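Local coordinates for mitochondrial enolase superfamily member 1 (Homo sapiens, PDB 4A35), which catalyses the magnesium-dependent dehydration of L-fuconate to 2-keto-3-deoxy-L-fuconate, a step in L-fucose catabolism, at residues V3-I7 and T44-I50; I85-F89 and V123-W127; I285-A289 and Q316-A322. All coordinates share one frame; numbering follows the deposited sequence.

Contact 1. Residues V3-I7 and T44-I50; sequences VRGRI and TDAEDGI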
loop_
_atom_site.group_PDB
_atom_site.type_symbol
_atom_site.label_atom_id
_atom_site.label_comp_id
_atom_site.label_asym_id
_atom_site.label_seq_id
_atom_site.Cartn_x
_atom_site.Cartn_y
_atom_site.Cartn_z
ATOM N N VAL A 3 20.091 3.052 -28.493
ATOM C CA VAL A 3 18.821 2.387 -28.199
ATOM C C VAL A 3 18.124 1.978 -29.497
ATOM O O VAL A 3 17.999 2.791 -30.417
ATOM C CB VAL A 3 17.923 3.279 -27.302
ATOM C CG1 VAL A 3 16.529 2.694 -27.129
ATOM C CG2 VAL A 3 18.573 3.479 -25.947
ATOM N N ARG A 4 17.645 0.722 -29.544
ATOM C CA ARG A 4 16.991 0.173 -30.731
ATOM C C ARG A 4 16.083 -0.978 -30.323
ATOM O O ARG A 4 16.239 -1.545 -29.233
ATOM C CB ARG A 4 18.059 -0.316 -31.746
ATOM C CG ARG A 4 18.885 -1.554 -31.286
ATOM C CD ARG A 4 20.141 -1.206 -30.499
ATOM N NE ARG A 4 20.828 -2.382 -29.953
ATOM C CZ ARG A 4 21.973 -2.346 -29.268
ATOM N NH1 ARG A 4 22.578 -1.187 -29.026
ATOM N NH2 ARG A 4 22.523 -3.469 -28.822
ATOM N N GLY A 5 15.180 -1.335 -31.217
ATOM C CA GLY A 5 14.343 -2.494 -31.003
ATOM C C GLY A 5 12.989 -2.242 -30.397
ATOM O O GLY A 5 12.769 -1.257 -29.694
ATOM N N ARG A 6 12.073 -3.136 -30.745
ATOM C CA ARG A 6 10.712 -3.220 -30.234
ATOM C C ARG A 6 10.673 -4.351 -29.219
ATOM O O ARG A 6 11.145 -5.446 -29.511
ATOM C CB ARG A 6 9.699 -3.449 -31.371
ATOM C CG ARG A 6 8.267 -3.227 -30.880
ATOM C CD ARG A 6 7.235 -3.180 -31.992
ATOM N NE ARG A 6 7.463 -2.074 -32.932
ATOM C CZ ARG A 6 6.774 -0.940 -32.968
ATOM N NH1 ARG A 6 5.837 -0.691 -32.060
ATOM N NH2 ARG A 6 7.038 -0.029 -33.891
ATOM N N ILE A 7 10.109 -4.090 -28.026
ATOM C CA ILE A 7 10.007 -5.123 -26.998
ATOM C C ILE A 7 9.008 -6.174 -27.535
ATOM O O ILE A 7 7.903 -5.820 -27.900
ATOM C CB ILE A 7 9.627 -4.515 -25.627
ATOM C CG1 ILE A 7 10.877 -3.763 -25.091
ATOM C CG2 ILE A 7 9.152 -5.627 -24.662
ATOM C CD1 ILE A 7 10.606 -2.683 -24.248
ATOM N N THR A 44 13.885 -7.993 -27.196
ATOM C CA THR A 44 13.531 -7.081 -28.279
ATOM C C THR A 44 13.620 -7.845 -29.587
ATOM O O THR A 44 14.172 -8.947 -29.622
ATOM C CB THR A 44 14.447 -5.847 -28.330
ATOM O OG1 THR A 44 15.717 -6.250 -28.847
ATOM C CG2 THR A 44 14.570 -5.108 -26.986
ATOM N N ASP A 45 13.218 -7.210 -30.675
ATOM C CA ASP A 45 13.363 -7.820 -31.990
ATOM C C ASP A 45 14.705 -7.364 -32.654
ATOM O O ASP A 45 14.860 -7.505 -33.867
ATOM C CB ASP A 45 12.157 -7.435 -32.859
ATOM C CG ASP A 45 12.000 -5.947 -33.145
ATOM O OD1 ASP A 45 12.809 -5.130 -32.595
ATOM O OD2 ASP A 45 11.063 -5.588 -33.887
ATOM N N ALA A 46 15.644 -6.786 -31.858
ATOM C CA ALA A 46 16.916 -6.232 -32.345
ATOM C C ALA A 46 17.899 -7.307 -32.848
ATOM O O ALA A 46 18.825 -6.951 -33.580
ATOM C CB ALA A 46 17.588 -5.373 -31.268
ATOM N N GLU A 47 17.716 -8.599 -32.462
ATOM C CA GLU A 47 18.602 -9.710 -32.858
ATOM C C GLU A 47 20.085 -9.453 -32.446
ATOM O O GLU A 47 21.005 -9.828 -33.177
ATOM C CB GLU A 47 18.498 -9.988 -34.377
ATOM C CG GLU A 47 17.172 -10.597 -34.805
ATOM C CD GLU A 47 17.007 -10.678 -36.311
ATOM O OE1 GLU A 47 18.001 -11.006 -36.998
ATOM O OE2 GLU A 47 15.897 -10.381 -36.808
ATOM N N ASP A 48 20.295 -8.822 -31.261
ATOM C CA ASP A 48 21.615 -8.517 -30.696
ATOM C C ASP A 48 21.913 -9.390 -29.473
ATOM O O ASP A 48 22.967 -9.243 -28.871
ATOM C CB ASP A 48 21.721 -7.018 -30.321
ATOM C CG ASP A 48 20.650 -6.475 -29.380
ATOM O OD1 ASP A 48 19.845 -7.279 -28.851
ATOM O OD2 ASP A 48 20.610 -5.251 -29.178
ATOM N N GLY A 49 20.969 -10.251 -29.105
ATOM C CA GLY A 49 21.039 -11.109 -27.916
ATOM C C GLY A 49 20.990 -10.369 -26.580
ATOM O O GLY A 49 21.188 -10.986 -25.527
ATOM N N ILE A 50 20.679 -9.055 -26.588
ATOM C CA ILE A 50 20.642 -8.275 -25.327
ATOM C C ILE A 50 19.239 -8.380 -24.747
ATOM O O ILE A 50 18.267 -8.056 -25.432
ATOM C CB ILE A 50 21.092 -6.784 -25.484
ATOM C CG1 ILE A 50 22.499 -6.602 -26.142
ATOM C CG2 ILE A 50 20.897 -5.987 -24.177
ATOM C CD1 ILE A 50 23.730 -6.998 -25.336
#

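Contact 2. Residues I85-F89 and V123-W127; sequences IVGDF and VWDLW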
loop_
_atom_site.group_PDB
_atom_site.type_symbol
_atom_site.label_atom_id
_atom_site.label_comp_id
_atom_site.label_asym_id
_atom_site.label_seq_id
_atom_site.Cartn_x
_atom_site.Cartn_y
_atom_site.Cartn_z
ATOM N N ILE A 85 9.920 4.488 -24.981
ATOM C CA ILE A 85 9.854 4.347 -23.522
ATOM C C ILE A 85 10.892 5.288 -22.896
ATOM O O ILE A 85 10.523 6.171 -22.137
ATOM C CB ILE A 85 10.080 2.873 -23.059
ATOM C CG1 ILE A 85 8.936 1.941 -23.548
ATOM C CG2 ILE A 85 10.249 2.830 -21.504
ATOM C CD1 ILE A 85 9.159 0.423 -23.293
ATOM N N VAL A 86 12.173 5.112 -23.240
ATOM C CA VAL A 86 13.303 5.846 -22.637
ATOM C C VAL A 86 13.249 7.340 -23.033
ATOM O O VAL A 86 13.755 8.169 -22.286
ATOM C CB VAL A 86 14.706 5.173 -22.877
ATOM C CG1 VAL A 86 14.702 3.712 -22.384
ATOM C CG2 VAL A 86 15.139 5.247 -24.330
ATOM N N GLY A 87 12.588 7.650 -24.148
ATOM C CA GLY A 87 12.388 9.007 -24.652
ATOM C C GLY A 87 11.343 9.795 -23.875
ATOM O O GLY A 87 11.317 11.026 -23.945
ATOM N N ASP A 88 10.446 9.097 -23.149
ATOM C CA ASP A 88 9.425 9.735 -22.281
ATOM C C ASP A 88 9.211 8.768 -21.143
ATOM O O ASP A 88 8.155 8.117 -21.048
ATOM C CB ASP A 88 8.112 10.068 -23.027
ATOM C CG ASP A 88 7.050 10.724 -22.140
ATOM O OD1 ASP A 88 7.409 11.205 -21.021
ATOM O OD2 ASP A 88 5.877 10.750 -22.548
ATOM N N PHE A 89 10.252 8.633 -20.294
ATOM C CA PHE A 89 10.233 7.630 -19.243
ATOM C C PHE A 89 9.206 8.017 -18.185
ATOM O O PHE A 89 8.505 7.138 -17.679
ATOM C CB PHE A 89 11.630 7.392 -18.682
ATOM C CG PHE A 89 11.989 5.930 -18.458
ATOM C CD1 PHE A 89 11.005 4.997 -18.102
ATOM C CD2 PHE A 89 13.301 5.491 -18.601
ATOM C CE1 PHE A 89 11.336 3.644 -17.876
ATOM C CE2 PHE A 89 13.643 4.146 -18.344
ATOM C CZ PHE A 89 12.652 3.234 -17.975
ATOM N N VAL A 123 13.535 -2.914 -17.821
ATOM C CA VAL A 123 13.724 -1.897 -18.870
ATOM C C VAL A 123 15.055 -1.130 -18.643
ATOM O O VAL A 123 15.803 -0.913 -19.593
ATOM C CB VAL A 123 12.490 -0.935 -18.943
ATOM C CG1 VAL A 123 12.736 0.212 -19.919
ATOM C CG2 VAL A 123 11.209 -1.699 -19.347
ATOM N N TRP A 124 15.356 -0.745 -17.376
ATOM C CA TRP A 124 16.642 -0.053 -17.042
ATOM C C TRP A 124 17.822 -0.977 -17.378
ATOM O O TRP A 124 18.806 -0.525 -17.959
ATOM C CB TRP A 124 16.666 0.356 -15.570
ATOM C CG TRP A 124 15.903 1.629 -15.343
ATOM C CD1 TRP A 124 14.599 1.754 -14.937
ATOM C CD2 TRP A 124 16.373 2.952 -15.609
ATOM N NE1 TRP A 124 14.221 3.077 -14.968
ATOM C CE2 TRP A 124 15.324 3.844 -15.276
ATOM C CE3 TRP A 124 17.624 3.480 -16.008
ATOM C CZ2 TRP A 124 15.458 5.232 -15.394
ATOM C CZ3 TRP A 124 17.782 4.868 -16.051
ATOM C CH2 TRP A 124 16.707 5.726 -15.747
ATOM N N ASP A 125 17.692 -2.287 -17.090
ATOM C CA ASP A 125 18.771 -3.253 -17.411
ATOM C C ASP A 125 19.010 -3.300 -18.913
ATOM O O ASP A 125 20.153 -3.116 -19.373
ATOM C CB ASP A 125 18.432 -4.652 -16.871
ATOM C CG ASP A 125 19.539 -5.680 -17.138
ATOM O OD1 ASP A 125 20.718 -5.428 -16.711
ATOM O OD2 ASP A 125 19.225 -6.748 -17.713
ATOM N N LEU A 126 17.920 -3.411 -19.675
ATOM C CA LEU A 126 17.983 -3.455 -21.125
ATOM C C LEU A 126 18.610 -2.181 -21.714
ATOM O O LEU A 126 19.521 -2.263 -22.562
ATOM C CB LEU A 126 16.561 -3.662 -21.665
ATOM C CG LEU A 126 16.400 -3.681 -23.193
ATOM C CD1 LEU A 126 17.311 -4.756 -23.868
ATOM C CD2 LEU A 126 14.914 -3.899 -23.559
ATOM N N TRP A 127 18.138 -1.022 -21.276
ATOM C CA TRP A 127 18.628 0.268 -21.752
ATOM C C TRP A 127 20.142 0.392 -21.466
ATOM O O TRP A 127 20.928 0.683 -22.384
ATOM C CB TRP A 127 17.818 1.409 -21.055
ATOM C CG TRP A 127 18.183 2.796 -21.496
ATOM C CD1 TRP A 127 18.878 3.149 -22.620
ATOM C CD2 TRP A 127 17.864 4.022 -20.822
ATOM N NE1 TRP A 127 19.024 4.511 -22.680
ATOM C CE2 TRP A 127 18.349 5.077 -21.628
ATOM C CE3 TRP A 127 17.092 4.338 -19.691
ATOM C CZ2 TRP A 127 18.213 6.426 -21.261
ATOM C CZ3 TRP A 127 16.924 5.675 -19.352
ATOM C CH2 TRP A 127 17.461 6.701 -20.143
#

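Contact 3. Residues I285-A289 and Q316-A322; sequences ILGHA and QLLQAKA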
loop_
_atom_site.group_PDB
_atom_site.type_symbol
_atom_site.label_atom_id
_atom_site.label_comp_id
_atom_site.label_asym_id
_atom_site.label_seq_id
_atom_site.Cartn_x
_atom_site.Cartn_y
_atom_site.Cartn_z
ATOM N N ILE A 285 4.441 8.091 9.698
ATOM C CA ILE A 285 5.330 9.253 9.559
ATOM C C ILE A 285 5.386 9.985 10.894
ATOM O O ILE A 285 6.481 10.263 11.397
ATOM C CB ILE A 285 4.831 10.198 8.428
ATOM C CG1 ILE A 285 4.895 9.486 7.046
ATOM C CG2 ILE A 285 5.572 11.542 8.413
ATOM C CD1 ILE A 285 3.560 9.689 6.230
ATOM N N LEU A 286 4.186 10.334 11.451
ATOM C CA LEU A 286 4.120 11.085 12.703
ATOM C C LEU A 286 4.743 10.274 13.845
ATOM O O LEU A 286 5.408 10.874 14.724
ATOM C CB LEU A 286 2.683 11.498 13.053
ATOM C CG LEU A 286 1.909 12.332 11.950
ATOM C CD1 LEU A 286 0.514 12.760 12.481
ATOM C CD2 LEU A 286 2.697 13.555 11.519
ATOM N N GLY A 287 4.557 8.961 13.791
ATOM C CA GLY A 287 5.136 8.053 14.782
ATOM C C GLY A 287 6.653 8.051 14.790
ATOM O O GLY A 287 7.289 8.118 15.859
ATOM N N HIS A 288 7.254 7.991 13.588
ATOM C CA HIS A 288 8.709 8.036 13.453
ATOM C C HIS A 288 9.246 9.366 13.980
ATOM O O HIS A 288 10.239 9.360 14.743
ATOM C CB HIS A 288 9.158 7.768 12.007
ATOM C CG HIS A 288 9.259 6.303 11.701
ATOM N ND1 HIS A 288 8.144 5.559 11.363
ATOM C CD2 HIS A 288 10.342 5.483 11.721
ATOM C CE1 HIS A 288 8.584 4.314 11.164
ATOM N NE2 HIS A 288 9.889 4.221 11.361
ATOM N N ALA A 289 8.546 10.498 13.673
ATOM C CA ALA A 289 8.940 11.804 14.203
ATOM C C ALA A 289 8.830 11.838 15.732
ATOM O O ALA A 289 9.712 12.369 16.391
ATOM C CB ALA A 289 8.093 12.921 13.575
ATOM N N GLN A 316 6.848 13.033 3.148
ATOM C CA GLN A 316 6.310 13.422 4.474
ATOM C C GLN A 316 7.286 13.096 5.579
ATOM O O GLN A 316 7.393 13.885 6.515
ATOM C CB GLN A 316 4.956 12.759 4.729
ATOM C CG GLN A 316 3.875 13.304 3.719
ATOM C CD GLN A 316 2.667 12.412 3.892
ATOM O OE1 GLN A 316 1.806 12.724 4.700
ATOM N NE2 GLN A 316 2.659 11.247 3.211
ATOM N N LEU A 317 8.046 11.973 5.454
ATOM C CA LEU A 317 9.103 11.661 6.451
ATOM C C LEU A 317 10.145 12.799 6.518
ATOM O O LEU A 317 10.587 13.184 7.603
ATOM C CB LEU A 317 9.831 10.333 6.089
ATOM C CG LEU A 317 8.969 9.058 6.301
ATOM C CD1 LEU A 317 9.653 7.837 5.605
ATOM C CD2 LEU A 317 8.722 8.794 7.846
ATOM N N LEU A 318 10.484 13.365 5.353
ATOM C CA LEU A 318 11.441 14.483 5.254
ATOM C C LEU A 318 10.752 15.772 5.789
ATOM O O LEU A 318 11.359 16.513 6.544
ATOM C CB LEU A 318 11.914 14.645 3.807
ATOM C CG LEU A 318 12.853 13.486 3.315
ATOM C CD1 LEU A 318 13.014 13.521 1.813
ATOM C CD2 LEU A 318 14.214 13.554 4.036
ATOM N N GLN A 319 9.504 16.029 5.370
ATOM C CA GLN A 319 8.732 17.222 5.815
ATOM C C GLN A 319 8.594 17.297 7.350
ATOM O O GLN A 319 8.804 18.368 7.926
ATOM C CB GLN A 319 7.356 17.254 5.191
ATOM C CG GLN A 319 7.406 17.677 3.740
ATOM C CD GLN A 319 6.048 17.570 3.091
ATOM O OE1 GLN A 319 5.344 16.574 3.240
ATOM N NE2 GLN A 319 5.626 18.642 2.423
ATOM N N ALA A 320 8.279 16.141 7.987
ATOM C CA ALA A 320 8.082 16.042 9.412
ATOM C C ALA A 320 9.400 15.898 10.182
ATOM O O ALA A 320 9.332 15.760 11.409
ATOM C CB ALA A 320 7.142 14.887 9.749
ATOM N N LYS A 321 10.576 15.829 9.483
ATOM C CA LYS A 321 11.895 15.611 10.118
ATOM C C LYS A 321 11.836 14.333 10.993
ATOM O O LYS A 321 12.272 14.303 12.144
ATOM C CB LYS A 321 12.361 16.857 10.924
ATOM C CG LYS A 321 12.386 18.111 10.097
ATOM C CD LYS A 321 13.065 19.224 10.881
ATOM C CE LYS A 321 13.303 20.387 9.972
ATOM N NZ LYS A 321 13.944 21.502 10.710
ATOM N N ALA A 322 11.248 13.287 10.435
ATOM C CA ALA A 322 10.939 12.049 11.129
ATOM C C ALA A 322 12.111 11.082 11.138
ATOM O O ALA A 322 12.014 10.049 11.787
ATOM C CB ALA A 322 9.724 11.379 10.456
#

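Contact 1. Residues V3-I7 and T44-I50
Ile7 and Thr44 pair at one end of the three-stranded antiparallel sheet, where strand 7-16 begins and strand 36-44 ends; they are a non-hydrogen-bonded pair, with Ile7 CA 4.2 Å from Thr44 CA. Asp45 holds Arg6 twice. Its backbone N donates to Arg6 O, and its OD1 receives Arg6 N at 2.8 Å in a nearly straight bond (177°), the donor standing above the carboxylate plane. Gly5 slips past Thr44 and Ala46 at phi 95°, where a CB would crowd both. The chain then reverses toward strand 52-58 through an ST turn, Ala46 N to Thr44 OG1, and an Asx turn, Ile50 N to Asp48 OD1. In Arg4, chi1 (68°) puts CG between the backbone N and carbonyl carbon, beside Ala46 CB, and a bend at chi2 sends the rest to Asp48. The salt bridge is side-on: Arg4 NE (3.0 Å) and NH2 (2.6 Å) both donate to Asp48 OD2, close to the guanidinium plane, with the carboxylate turned steeply against it. An alanine in place of Asp48 would probably leave Arg4 without this counter-charge and Ile50 N without its acceptor. Arg4 NH1 donates to Met2 O; the Arg6 guanidinium turns to Asn79 and Asp81.

Contact 2. Residues I85-F89 and V123-W127
The bond from Trp127 N to Val123 O, 2.9 Å, is the shortest polar link within the two segments, and it sets Val123 and Trp127 one helical turn apart, both facing 85-89. No hydrogen bond crosses the contact; apolar and aromatic contacts hold the segments together. Val86 sits over one face of the Trp127 indole: its CB is 3.8 Å from the centroid of the six-membered ring and only 7° off the normal, a CH-pi contact, while CG1 drops to 3.5 Å from Trp127 CD2. With CG of Trp127 anti to its N (chi1 -178°), the indole reaches out from its helix to receive this valine. Phe89 CE2 and Trp127 CE3 lie over the same face of Trp124. The Phe89 ring is nearly parallel to the Trp124 five-membered ring (12°) but slid well aside; Phe89 CZ is 3.4 Å from Trp124 NE1. Trp127 CZ3 meets the edge of Phe89 at CD2, 3.7 Å away, with the planes oblique. Ile85 CG2 lies over one face of the Phe89 ring, and Val123 CG1 touches both Phe89 CZ (3.6 Å) and Ile85 CG2 (3.9 Å). Both indole nitrogens are satisfied, Trp124 NE1 by Asn337 OD1 and Trp127 NE1 by Glu131 OE2. Phe89 and Trp124 also touch helix 335-348 of the C-terminal barrel domain. Through their mutual contacts Phe89, Trp124 and Trp127 form an aromatic cluster, buried among the helices of the enolase-superfamily N-terminal domain.

Contact 3. Residues I285-A289 and Q316-A322
The first turn of helix 285-295 lies against the last turn of helix 311-319 and the loop beyond it, the backbones closing from 5.4 Å between Ile285 CA and Leu317 CA to 3.7 Å between Ala289 CA and Ala322 CA. These are neighbouring helices of the C-terminal TIM-barrel-like domain, following strands 275-277 and 301-304. A Schellman motif ends the second helix: Lys321 takes positive phi, and Ala322 N bonds back to Leu317 O, bringing Ala322 up against helix 285-295. Its methyl touches that helix's own backbone bond, with CB 3.5 Å from Ala289 N and 3.6 Å from Ile285 O, and Ala289 CB lies alongside. Ile285 carries most of the remaining contact. Its CG2, anti to the backbone N, meets Ala320 CB at 3.9 Å; CG1 touches Leu317 CD2 at 4.0 Å. The end of the chain, CD1, packs on the Gln316 carboxamide, 3.5 Å from NE2, the two side chains crossing at about a right angle. That amide's NE2 donates to Val312 O and to Asp283 O of the second subunit, whose Leu286 N donates to OE1. His288 contributes its CB near Ala322, while ND1 bonds Asp284 O and the side chain touches Ile302 and Thr304 of strand 301-304. The contact is thus apolar: alanines 289, 320 and 322 permit the close approach, Ile285 fills the wider end, and the polar end of Gln316 is shared between its own helix and the second subunit.

Overall arrangement
Along the chain the three contacts follow in series. Contacts 1 and 2 belong to the N-terminal domain, their centres about 12 Å apart, and they touch directly: Val3 CG2 lies 3.4 Å from Trp127 CD1, and Thr44 packs on Leu126. Helix 110-131 thus packs on the sheet end and its lead-in through Leu126 and Trp127, and contributes Trp124 and Trp127 to the aromatic cluster. Contact 3 joins helices 285-295 and 311-319, its centre about 44 Å from that of contact 1 and about 33 Å from that of contact 2. Its His288 side chain is about 10 Å from a bound magnesium ion. Contacts 1 and 2 touch no other subunit, while contact 3 lies in the barrel at the subunit interface.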